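Local structure of Rik1-associated factor 1 (4O9D) at residues Ser157-Asn160 / Ile165-Ser168; Phe103-Ala108 / Asp140-Ala145; Phe303-Asp306 / Lys312-Ser315; Lys347-Val352 / Asp364-Asn369. The protein is a WD-repeat propeller component of the Clr4 methyltransferase complex, which methylates and ubiquitylates histone H3 to establish heterochromatin in fission yeast. All blocks are in the same frame, centred on the assembly; numbering follows the deposited sequence.

Contact 1: residues Ser157-Asn160 / Ile165-Ser168; sequences STDN and ILTS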
loop_
_atom_site.group_PDB
_atom_site.type_symbol
_atom_site.label_atom_id
_atom_site.label_comp_id
_atom_site.label_asym_id
_atom_site.label_seq_id
_atom_site.Cartn_x
_atom_site.Cartn_y
_atom_site.Cartn_z
ATOM N N SER A 157 17.758 -9.770 -3.262
ATOM C CA SER A 157 18.140 -9.285 -4.587
ATOM C C SER A 157 17.802 -10.319 -5.649
ATOM O O SER A 157 17.679 -11.513 -5.348
ATOM C CB SER A 157 19.615 -8.887 -4.652
ATOM O OG SER A 157 20.451 -10.011 -4.767
ATOM N N THR A 158 17.605 -9.857 -6.882
ATOM C CA THR A 158 17.162 -10.745 -7.962
ATOM C C THR A 158 17.994 -10.540 -9.218
ATOM O O THR A 158 18.384 -9.418 -9.518
ATOM C CB THR A 158 15.652 -10.512 -8.334
ATOM O OG1 THR A 158 15.462 -9.170 -8.825
ATOM C CG2 THR A 158 14.758 -10.741 -7.128
ATOM N N ASP A 159 18.256 -11.618 -9.958
ATOM C CA ASP A 159 18.935 -11.485 -11.243
ATOM C C ASP A 159 18.192 -10.535 -12.176
ATOM O O ASP A 159 16.992 -10.669 -12.376
ATOM C CB ASP A 159 19.076 -12.835 -11.933
ATOM C CG ASP A 159 20.023 -12.770 -13.129
ATOM O OD1 ASP A 159 19.605 -12.270 -14.201
ATOM O OD2 ASP A 159 21.198 -13.182 -12.978
ATOM N N ASN A 160 18.918 -9.584 -12.757
ATOM C CA ASN A 160 18.307 -8.542 -13.592
ATOM C C ASN A 160 17.642 -9.073 -14.852
ATOM O O ASN A 160 16.682 -8.482 -15.360
ATOM C CB ASN A 160 19.354 -7.507 -14.016
ATOM C CG ASN A 160 19.786 -6.607 -12.875
ATOM O OD1 ASN A 160 19.375 -6.788 -11.728
ATOM N ND2 ASN A 160 20.634 -5.627 -13.189
ATOM N N ILE A 165 15.957 -15.285 -7.498
ATOM C CA ILE A 165 16.425 -14.752 -6.202
ATOM C C ILE A 165 17.913 -15.102 -5.971
ATOM O O ILE A 165 18.275 -16.276 -5.915
ATOM C CB ILE A 165 15.613 -15.350 -5.027
ATOM C CG1 ILE A 165 14.126 -15.008 -5.172
ATOM C CG2 ILE A 165 16.145 -14.842 -3.664
ATOM C CD1 ILE A 165 13.863 -13.578 -4.948
ATOM N N LEU A 166 18.761 -14.087 -5.843
ATOM C CA LEU A 166 20.208 -14.290 -5.725
ATOM C C LEU A 166 20.765 -14.244 -4.297
ATOM O O LEU A 166 21.688 -15.013 -3.949
ATOM C CB LEU A 166 20.920 -13.227 -6.558
ATOM C CG LEU A 166 20.625 -13.368 -8.057
ATOM C CD1 LEU A 166 21.214 -12.210 -8.871
ATOM C CD2 LEU A 166 21.147 -14.721 -8.538
ATOM N N THR A 167 20.255 -13.310 -3.494
ATOM C CA THR A 167 20.763 -13.102 -2.131
ATOM C C THR A 167 19.609 -12.852 -1.195
ATOM O O THR A 167 18.552 -12.400 -1.636
ATOM C CB THR A 167 21.753 -11.903 -2.017
ATOM O OG1 THR A 167 21.061 -10.653 -2.163
ATOM C CG2 THR A 167 22.834 -11.995 -3.063
ATOM N N SER A 168 19.803 -13.156 0.087
ATOM C CA SER A 168 18.850 -12.750 1.107
ATOM C C SER A 168 19.585 -12.340 2.380
ATOM O O SER A 168 20.695 -12.830 2.671
ATOM C CB SER A 168 17.809 -13.855 1.411
ATOM O OG SER A 168 18.388 -14.987 2.049
#

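Contact 2: residues Phe103-Ala108 / Asp140-Ala145; sequences FLYTGA and DDDLLA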
loop_
_atom_site.group_PDB
_atom_site.type_symbol
_atom_site.label_atom_id
_atom_site.label_comp_id
_atom_site.label_asym_id
_atom_site.label_seq_id
_atom_site.Cartn_x
_atom_site.Cartn_y
_atom_site.Cartn_z
ATOM N N PHE A 103 9.914 -7.686 -14.288
ATOM C CA PHE A 103 9.367 -8.637 -13.327
ATOM C C PHE A 103 8.350 -8.014 -12.390
ATOM O O PHE A 103 8.355 -6.801 -12.178
ATOM C CB PHE A 103 10.515 -9.254 -12.506
ATOM C CG PHE A 103 11.538 -9.983 -13.362
ATOM C CD1 PHE A 103 11.248 -11.235 -13.895
ATOM C CD2 PHE A 103 12.770 -9.404 -13.647
ATOM C CE1 PHE A 103 12.180 -11.905 -14.701
ATOM C CE2 PHE A 103 13.702 -10.065 -14.453
ATOM C CZ PHE A 103 13.408 -11.313 -14.973
ATOM N N LEU A 104 7.478 -8.866 -11.855
ATOM C CA LEU A 104 6.530 -8.482 -10.816
ATOM C C LEU A 104 6.840 -9.262 -9.528
ATOM O O LEU A 104 6.964 -10.482 -9.561
ATOM C CB LEU A 104 5.101 -8.786 -11.268
ATOM C CG LEU A 104 3.986 -8.534 -10.245
ATOM C CD1 LEU A 104 3.822 -7.034 -9.944
ATOM C CD2 LEU A 104 2.629 -9.151 -10.697
ATOM N N TYR A 105 6.949 -8.554 -8.401
ATOM C CA TYR A 105 7.159 -9.187 -7.100
ATOM C C TYR A 105 5.848 -9.224 -6.289
ATOM O O TYR A 105 5.171 -8.190 -6.144
ATOM C CB TYR A 105 8.226 -8.399 -6.319
ATOM C CG TYR A 105 9.528 -8.168 -7.058
ATOM C CD1 TYR A 105 10.285 -9.243 -7.516
ATOM C CD2 TYR A 105 10.023 -6.887 -7.266
ATOM C CE1 TYR A 105 11.488 -9.044 -8.177
ATOM C CE2 TYR A 105 11.228 -6.668 -7.928
ATOM C CZ TYR A 105 11.969 -7.757 -8.378
ATOM O OH TYR A 105 13.186 -7.577 -9.036
ATOM N N THR A 106 5.475 -10.393 -5.764
ATOM C CA THR A 106 4.253 -10.489 -4.950
ATOM C C THR A 106 4.476 -11.156 -3.598
ATOM O O THR A 106 5.394 -11.995 -3.427
ATOM C CB THR A 106 3.101 -11.270 -5.643
ATOM O OG1 THR A 106 3.529 -12.605 -5.925
ATOM C CG2 THR A 106 2.633 -10.587 -6.926
ATOM N N GLY A 107 3.632 -10.775 -2.638
ATOM C CA GLY A 107 3.652 -11.338 -1.300
ATOM C C GLY A 107 2.254 -11.822 -0.927
ATOM O O GLY A 107 1.267 -11.268 -1.367
ATOM N N ALA A 108 2.157 -12.859 -0.115
ATOM C CA ALA A 108 0.844 -13.370 0.233
ATOM C C ALA A 108 0.813 -14.089 1.580
ATOM O O ALA A 108 1.841 -14.289 2.251
ATOM C CB ALA A 108 0.327 -14.319 -0.884
ATOM N N ASP A 140 15.826 2.013 -5.053
ATOM C CA ASP A 140 16.157 2.581 -6.357
ATOM C C ASP A 140 16.921 1.574 -7.207
ATOM O O ASP A 140 16.844 1.631 -8.431
ATOM C CB ASP A 140 17.009 3.845 -6.218
ATOM C CG ASP A 140 16.243 5.010 -5.614
ATOM O OD1 ASP A 140 14.983 4.971 -5.594
ATOM O OD2 ASP A 140 16.920 5.967 -5.177
ATOM N N ASP A 141 17.659 0.668 -6.563
ATOM C CA ASP A 141 18.430 -0.350 -7.294
ATOM C C ASP A 141 17.758 -1.722 -7.285
ATOM O O ASP A 141 18.445 -2.747 -7.369
ATOM C CB ASP A 141 19.853 -0.483 -6.722
ATOM C CG ASP A 141 20.732 0.720 -7.046
ATOM O OD1 ASP A 141 20.353 1.508 -7.940
ATOM O OD2 ASP A 141 21.805 0.878 -6.415
ATOM N N ASP A 142 16.430 -1.736 -7.173
ATOM C CA ASP A 142 15.630 -2.960 -7.262
ATOM C C ASP A 142 15.873 -3.987 -6.131
ATOM O O ASP A 142 15.548 -5.163 -6.297
ATOM C CB ASP A 142 15.814 -3.651 -8.637
ATOM C CG ASP A 142 14.577 -4.488 -9.047
ATOM O OD1 ASP A 142 13.458 -3.921 -9.004
ATOM O OD2 ASP A 142 14.706 -5.698 -9.401
ATOM N N LEU A 143 16.429 -3.555 -4.999
ATOM C CA LEU A 143 16.508 -4.405 -3.809
ATOM C C LEU A 143 15.112 -4.493 -3.212
ATOM O O LEU A 143 14.422 -3.469 -3.060
ATOM C CB LEU A 143 17.482 -3.820 -2.782
ATOM C CG LEU A 143 17.909 -4.682 -1.587
ATOM C CD1 LEU A 143 18.653 -5.991 -2.023
ATOM C CD2 LEU A 143 18.783 -3.839 -0.636
ATOM N N LEU A 144 14.682 -5.703 -2.881
ATOM C CA LEU A 144 13.316 -5.900 -2.390
ATOM C C LEU A 144 13.267 -6.101 -0.859
ATOM O O LEU A 144 13.911 -7.013 -0.331
ATOM C CB LEU A 144 12.687 -7.085 -3.112
ATOM C CG LEU A 144 11.240 -7.423 -2.748
ATOM C CD1 LEU A 144 10.323 -6.368 -3.257
ATOM C CD2 LEU A 144 10.850 -8.797 -3.312
ATOM N N ALA A 145 12.541 -5.236 -0.145
ATOM C CA ALA A 145 12.397 -5.414 1.296
ATOM C C ALA A 145 11.078 -6.092 1.593
ATOM O O ALA A 145 10.051 -5.818 0.953
ATOM C CB ALA A 145 12.539 -4.081 2.049
#

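Contact 3: residues Phe303-Asp306 / Lys312-Ser315; sequences FVWD and KPLS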
loop_
_atom_site.group_PDB
_atom_site.type_symbol
_atom_site.label_atom_id
_atom_site.label_comp_id
_atom_site.label_asym_id
_atom_site.label_seq_id
_atom_site.Cartn_x
_atom_site.Cartn_y
_atom_site.Cartn_z
ATOM N N PHE A 303 -8.768 13.458 9.308
ATOM C CA PHE A 303 -8.300 14.673 9.983
ATOM C C PHE A 303 -7.112 15.251 9.207
ATOM O O PHE A 303 -6.290 14.500 8.709
ATOM C CB PHE A 303 -7.916 14.387 11.450
ATOM C CG PHE A 303 -9.107 14.235 12.373
ATOM C CD1 PHE A 303 -9.806 13.054 12.431
ATOM C CD2 PHE A 303 -9.530 15.296 13.167
ATOM C CE1 PHE A 303 -10.886 12.905 13.264
ATOM C CE2 PHE A 303 -10.621 15.157 13.997
ATOM C CZ PHE A 303 -11.297 13.950 14.048
ATOM N N VAL A 304 -7.045 16.576 9.098
ATOM C CA VAL A 304 -5.938 17.257 8.425
ATOM C C VAL A 304 -5.320 18.315 9.327
ATOM O O VAL A 304 -6.055 19.032 10.000
ATOM C CB VAL A 304 -6.397 17.953 7.172
ATOM C CG1 VAL A 304 -5.180 18.570 6.450
ATOM C CG2 VAL A 304 -7.141 16.951 6.256
ATOM N N TRP A 305 -3.980 18.408 9.320
ATOM C CA TRP A 305 -3.244 19.373 10.132
ATOM C C TRP A 305 -2.302 20.176 9.256
ATOM O O TRP A 305 -1.740 19.669 8.300
ATOM C CB TRP A 305 -2.363 18.667 11.188
ATOM C CG TRP A 305 -3.080 17.944 12.261
ATOM C CD1 TRP A 305 -3.534 18.467 13.442
ATOM C CD2 TRP A 305 -3.416 16.551 12.285
ATOM N NE1 TRP A 305 -4.140 17.486 14.185
ATOM C CE2 TRP A 305 -4.073 16.301 13.504
ATOM C CE3 TRP A 305 -3.220 15.491 11.394
ATOM C CZ2 TRP A 305 -4.538 15.034 13.863
ATOM C CZ3 TRP A 305 -3.684 14.226 11.748
ATOM C CH2 TRP A 305 -4.343 14.012 12.969
ATOM N N ASP A 306 -2.126 21.438 9.610
ATOM C CA ASP A 306 -1.081 22.275 9.068
ATOM C C ASP A 306 0.102 22.082 9.984
ATOM O O ASP A 306 0.035 22.424 11.159
ATOM C CB ASP A 306 -1.549 23.736 9.141
ATOM C CG ASP A 306 -0.490 24.729 8.706
ATOM O OD1 ASP A 306 0.715 24.400 8.641
ATOM O OD2 ASP A 306 -0.883 25.868 8.413
ATOM N N LYS A 312 -4.219 21.907 16.708
ATOM C CA LYS A 312 -5.555 21.407 16.394
ATOM C C LYS A 312 -5.678 21.132 14.894
ATOM O O LYS A 312 -4.996 21.757 14.074
ATOM C CB LYS A 312 -6.635 22.424 16.794
ATOM C CG LYS A 312 -6.545 22.972 18.218
ATOM C CD LYS A 312 -7.218 22.046 19.235
ATOM C CE LYS A 312 -7.177 22.636 20.647
ATOM N NZ LYS A 312 -7.440 21.603 21.699
ATOM N N PRO A 313 -6.577 20.218 14.530
ATOM C CA PRO A 313 -6.841 19.907 13.124
ATOM C C PRO A 313 -7.123 21.174 12.339
ATOM O O PRO A 313 -7.664 22.126 12.878
ATOM C CB PRO A 313 -8.111 19.056 13.192
ATOM C CG PRO A 313 -8.091 18.452 14.537
ATOM C CD PRO A 313 -7.498 19.504 15.431
ATOM N N LEU A 314 -6.751 21.202 11.075
ATOM C CA LEU A 314 -7.121 22.322 10.236
ATOM C C LEU A 314 -8.508 22.058 9.665
ATOM O O LEU A 314 -9.301 22.978 9.431
ATOM C CB LEU A 314 -6.117 22.461 9.109
ATOM C CG LEU A 314 -6.597 23.248 7.906
ATOM C CD1 LEU A 314 -6.870 24.694 8.286
ATOM C CD2 LEU A 314 -5.543 23.129 6.818
ATOM N N SER A 315 -8.799 20.787 9.418
ATOM C CA SER A 315 -10.078 20.439 8.836
ATOM C C SER A 315 -10.400 18.982 9.084
ATOM O O SER A 315 -9.541 18.192 9.495
ATOM C CB SER A 315 -10.061 20.704 7.332
ATOM O OG SER A 315 -11.375 20.603 6.812
HETATM O O HOH W 1 -3.446 22.519 12.219
#

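Contact 4: residues Lys347-Val352 / Asp364-Asn369; sequences KGNLFV and DLRLNN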
loop_
_atom_site.group_PDB
_atom_site.type_symbol
_atom_site.label_atom_id
_atom_site.label_comp_id
_atom_site.label_asym_id
_atom_site.label_seq_id
_atom_site.Cartn_x
_atom_site.Cartn_y
_atom_site.Cartn_z
ATOM N N LYS A 347 1.679 15.053 -9.009
ATOM C CA LYS A 347 2.001 16.211 -9.825
ATOM C C LYS A 347 1.037 17.388 -9.578
ATOM O O LYS A 347 1.199 18.442 -10.180
ATOM C CB LYS A 347 2.005 15.811 -11.308
ATOM C CG LYS A 347 2.946 14.634 -11.620
ATOM C CD LYS A 347 2.401 13.726 -12.718
ATOM C CE LYS A 347 2.326 14.449 -14.053
ATOM N NZ LYS A 347 2.779 13.583 -15.189
ATOM N N GLY A 348 0.073 17.216 -8.667
ATOM C CA GLY A 348 -0.915 18.241 -8.373
ATOM C C GLY A 348 -1.005 18.597 -6.893
ATOM O O GLY A 348 -0.103 18.278 -6.111
ATOM N N ASN A 349 -2.094 19.259 -6.511
ATOM C CA ASN A 349 -2.325 19.631 -5.116
ATOM C C ASN A 349 -3.666 19.169 -4.537
ATOM O O ASN A 349 -3.980 19.443 -3.384
ATOM C CB ASN A 349 -2.146 21.138 -4.947
ATOM C CG ASN A 349 -0.697 21.562 -5.080
ATOM O OD1 ASN A 349 0.189 21.040 -4.384
ATOM N ND2 ASN A 349 -0.438 22.486 -5.993
ATOM N N LEU A 350 -4.439 18.425 -5.306
ATOM C CA LEU A 350 -5.706 17.918 -4.788
ATOM C C LEU A 350 -5.525 16.618 -3.986
ATOM O O LEU A 350 -4.643 15.803 -4.285
ATOM C CB LEU A 350 -6.687 17.670 -5.932
ATOM C CG LEU A 350 -7.183 18.943 -6.619
ATOM C CD1 LEU A 350 -8.135 18.624 -7.740
ATOM C CD2 LEU A 350 -7.843 19.876 -5.611
ATOM N N PHE A 351 -6.376 16.435 -2.983
ATOM C CA PHE A 351 -6.356 15.243 -2.141
ATOM C C PHE A 351 -7.594 14.422 -2.502
ATOM O O PHE A 351 -8.662 14.977 -2.796
ATOM C CB PHE A 351 -6.364 15.664 -0.662
ATOM C CG PHE A 351 -6.276 14.510 0.327
ATOM C CD1 PHE A 351 -5.198 13.625 0.306
ATOM C CD2 PHE A 351 -7.241 14.359 1.314
ATOM C CE1 PHE A 351 -5.122 12.588 1.223
ATOM C CE2 PHE A 351 -7.162 13.342 2.261
ATOM C CZ PHE A 351 -6.091 12.442 2.212
ATOM N N VAL A 352 -7.435 13.108 -2.523
ATOM C CA VAL A 352 -8.495 12.212 -2.916
ATOM C C VAL A 352 -8.674 11.056 -1.931
ATOM O O VAL A 352 -7.730 10.290 -1.648
ATOM C CB VAL A 352 -8.227 11.617 -4.327
ATOM C CG1 VAL A 352 -9.387 10.748 -4.755
ATOM C CG2 VAL A 352 -7.973 12.724 -5.331
ATOM N N ASP A 364 -9.685 20.180 -1.871
ATOM C CA ASP A 364 -8.577 21.154 -1.934
ATOM C C ASP A 364 -8.422 21.846 -0.576
ATOM O O ASP A 364 -9.256 22.660 -0.184
ATOM C CB ASP A 364 -8.786 22.207 -3.009
ATOM C CG ASP A 364 -7.524 23.011 -3.278
ATOM O OD1 ASP A 364 -6.726 23.222 -2.333
ATOM O OD2 ASP A 364 -7.308 23.406 -4.441
ATOM N N LEU A 365 -7.355 21.503 0.136
ATOM C CA LEU A 365 -7.183 21.936 1.534
ATOM C C LEU A 365 -6.858 23.424 1.642
ATOM O O LEU A 365 -6.827 24.005 2.737
ATOM C CB LEU A 365 -6.099 21.086 2.206
ATOM C CG LEU A 365 -6.625 19.758 2.753
ATOM C CD1 LEU A 365 -7.574 20.021 3.945
ATOM C CD2 LEU A 365 -7.332 18.941 1.688
ATOM N N ARG A 366 -6.646 24.052 0.502
ATOM C CA ARG A 366 -6.347 25.473 0.484
ATOM C C ARG A 366 -7.649 26.313 0.386
ATOM O O ARG A 366 -7.615 27.546 0.424
ATOM C CB ARG A 366 -5.391 25.764 -0.674
ATOM C CG ARG A 366 -4.148 24.848 -0.687
ATOM C CD ARG A 366 -3.347 24.981 -1.981
ATOM N NE ARG A 366 -4.005 24.338 -3.122
ATOM C CZ ARG A 366 -3.669 24.545 -4.398
ATOM N NH1 ARG A 366 -2.688 25.386 -4.712
ATOM N NH2 ARG A 366 -4.314 23.924 -5.370
ATOM N N LEU A 367 -8.799 25.645 0.287
ATOM C CA LEU A 367 -10.088 26.357 0.274
ATOM C C LEU A 367 -10.794 26.306 1.624
ATOM O O LEU A 367 -10.645 25.345 2.368
ATOM C CB LEU A 367 -11.017 25.770 -0.771
ATOM C CG LEU A 367 -10.572 25.816 -2.232
ATOM C CD1 LEU A 367 -11.694 25.254 -3.096
ATOM C CD2 LEU A 367 -10.219 27.226 -2.676
ATOM N N ASN A 368 -11.601 27.327 1.928
ATOM C CA ASN A 368 -12.246 27.397 3.230
ATOM C C ASN A 368 -13.223 26.236 3.473
ATOM O O ASN A 368 -13.416 25.782 4.600
ATOM C CB ASN A 368 -12.955 28.735 3.388
ATOM C CG ASN A 368 -13.508 28.926 4.774
ATOM O OD1 ASN A 368 -12.754 29.149 5.721
ATOM N ND2 ASN A 368 -14.833 28.829 4.912
ATOM N N ASN A 369 -13.872 25.785 2.410
ATOM C CA ASN A 369 -14.541 24.499 2.423
ATOM C C ASN A 369 -13.790 23.662 1.418
ATOM O O ASN A 369 -13.830 23.955 0.227
ATOM C CB ASN A 369 -16.007 24.587 1.994
ATOM C CG ASN A 369 -16.675 23.213 1.965
ATOM O OD1 ASN A 369 -16.000 22.167 1.990
ATOM N ND2 ASN A 369 -18.000 23.201 1.929
HETATM O O HOH W 2 -4.909 20.963 -1.388
HETATM O O HOH W 3 -2.175 24.201 -7.296
#

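Contact 1: residues Ser157-Asn160 / Ile165-Ser168
Ser157 and Thr167 each hold the side-chain oxygen between the backbone N and the carbonyl carbon (chi1 78° and 71°), and this shared setting brings the two hydroxyls together across the strands. The resulting hydrogen bond, Ser157 OG to Thr167 OG1, is 2.8 Å long, and either group could be its donor. Beside it the main chain runs antiparallel: the firm bond is the nearly straight one of 2.8 Å from Leu166 N to Ser157 O, while that from Ser157 N to Thr167 O, at 3.2 Å, is longer and looser. Strands 153-158 and 165-171 form a beta hairpin, the outer two strands of a four-stranded propeller blade, and the contact lies at the turn end of that hairpin. On the opposite face of the sheet from the hydroxyl pair, Thr158 presents its methyl CG2 to Ile165 CD1 at 3.7 Å, the two side chains crossing at a slant, while its OG1 is hydrogen-bonded to Tyr105 of the preceding blade. Leu166 leans toward the turn and sets CD1 against the main chain, 3.2 Å from Asp159 N. Asp159 itself turns its OD1 to the turn, accepting from the backbone N of both Ser161 and Thr162.

Contact 2: residues Phe103-Ala108 / Asp140-Ala145
Tyr105 and Leu144 mark where the two backbones come nearest, with CA atoms 8.4 Å apart, too far for strand pairing, so side chains alone bridge segments 103-108 and 140-145. With its CG anti to the carbonyl carbon (chi1 -53°), Tyr105 sends its ring across the gap, and the hydroxyl at the end meets the Asp142 carboxylate. Tyr105 OH donates to Asp142 OD2 over a modelled 2.4 Å; so short a value is best taken as a sign of a close bond rather than as an exact length. The carboxylate is turned 38° from the ring plane, and its other oxygen, OD1, lies in that plane at the ring edge, 3.7 Å from Tyr105 CE2. Nearer the strand, Leu144 runs antiparallel alongside the tyrosine, its CD2 coming within 4.0 Å of Tyr105 CB. Strand 103-108 belongs to the first WD repeat; its Thr106 OG1 is hydrogen-bonded to Trp116 and to His78, as in the polar network of WD40 blades. Asp142 and Leu144 belong to the next blade, so this is an interface between blades. A phenylalanine in place of Tyr105 would probably keep the packing on Leu144 but leave Asp142 OD2 and Thr158 OG1 without the hydroxyl they share. Asp142 OD1 also accepts from the backbone N of Lys99. With a donor on each oxygen, the carboxylate's negative charge is likely to be well stabilised in this largely buried seam.

Contact 3: residues Phe303-Asp306 / Lys312-Ser315
Val304 O faces two consecutive residues, Leu314 and Ser315, instead of one: a classic beta bulge at the start of the last strand of the blade. Leu314 N approaches this oxygen to 2.5 Å, a length to be read with some caution, and Ser315 N adds a weak bond at 3.3 Å. The return bond, from Val304 N to Ser315 O, is 3.0 Å and completes the antiparallel pair. Beyond the bulge the chains diverge, and water 1 fills in, accepting from Asp306 N and donating to Lys312 O. Phe303 and Pro313 run alongside each other, Pro313 CG at the ring edge, 3.7 Å from Phe303 CD2. Trp305 starts out away from the other segment, but its chi2 of -87° swings the pyrrole side of the indole back, so that CD1 lies 3.6 Å from Pro313 CA. Replacing Trp305 with alanine would remove the indole and is likely to open a gap between Pro313 and Phe274, whose ring also meets it. Trp305 and Asp306 are the Trp-Asp pair for which WD repeats are named; the aspartate forms a salt bridge with Arg308. Strand 301-306 runs between strand 292-297, which Trp305 touches through Val293 and Ser295, and the outermost strand 315-318, while strand 269-276 of the preceding blade packs against Phe303 and Trp305.

Contact 4: residues Lys347-Val352 / Asp364-Asn369
Asn349 lays its CB over one face of the Arg366 guanidinium, 3.5 Å above the plane and displaced toward the rim, near NH2. At the edge of the same group sits the Asp364 carboxylate, which the arginine holds from the side through NE and NH2: Arg366 NE bonds to Asp364 OD1 at 3.0 Å and NH2 to OD2 at 3.2 Å, with both oxygens tilted out of the guanidinium plane, OD2 the more so. The bend in the arginine chain at chi3, -74°, folds the group back over its own turn to make this salt bridge. The Asn349 amide stands 54° from the guanidinium plane, and water 3 ties the two together, accepting from Asn349 ND2 and Arg366 NH1. Deeper in, Leu350 CD2 packs on Asp364 CB at 3.6 Å, and Leu365 CD2 lies 4.1 Å from Phe351 CB. Water 2 joins the main chains, donating to Asn349 O and accepting from Leu365 N. Asp364 OD1 also takes the backbone N of Arg366 at 3.0 Å, on its anti side, which makes an Asx turn. Asp364 to Leu367 form a type I beta turn closed by Leu367 N to Asp364 O, and Asp364, following Trp363, is the aspartate of the Trp-Asp pair characteristic of WD repeats.

In the fold
Along the chain the order is contact 2, contact 1, contact 3, contact 4. They fall into two pairs on opposite sides of the eight-bladed propeller: the centres of contacts 1 and 3 lie about 44 Å apart, whereas those of contacts 1 and 2 are about 10 Å apart and those of 3 and 4 about 13 Å. Contact 1 closes the outer hairpin of the blade 133-171, and contact 2 joins that blade's strand 144-148 to the preceding blade. Contacts 3 and 4 belong to successive WD repeats and meet through Val304 CG1 and Leu365 CD1, 3.8 Å apart. Side chains thus touch across neighbouring blades on both sides, consistent with a closed ring built blade against blade.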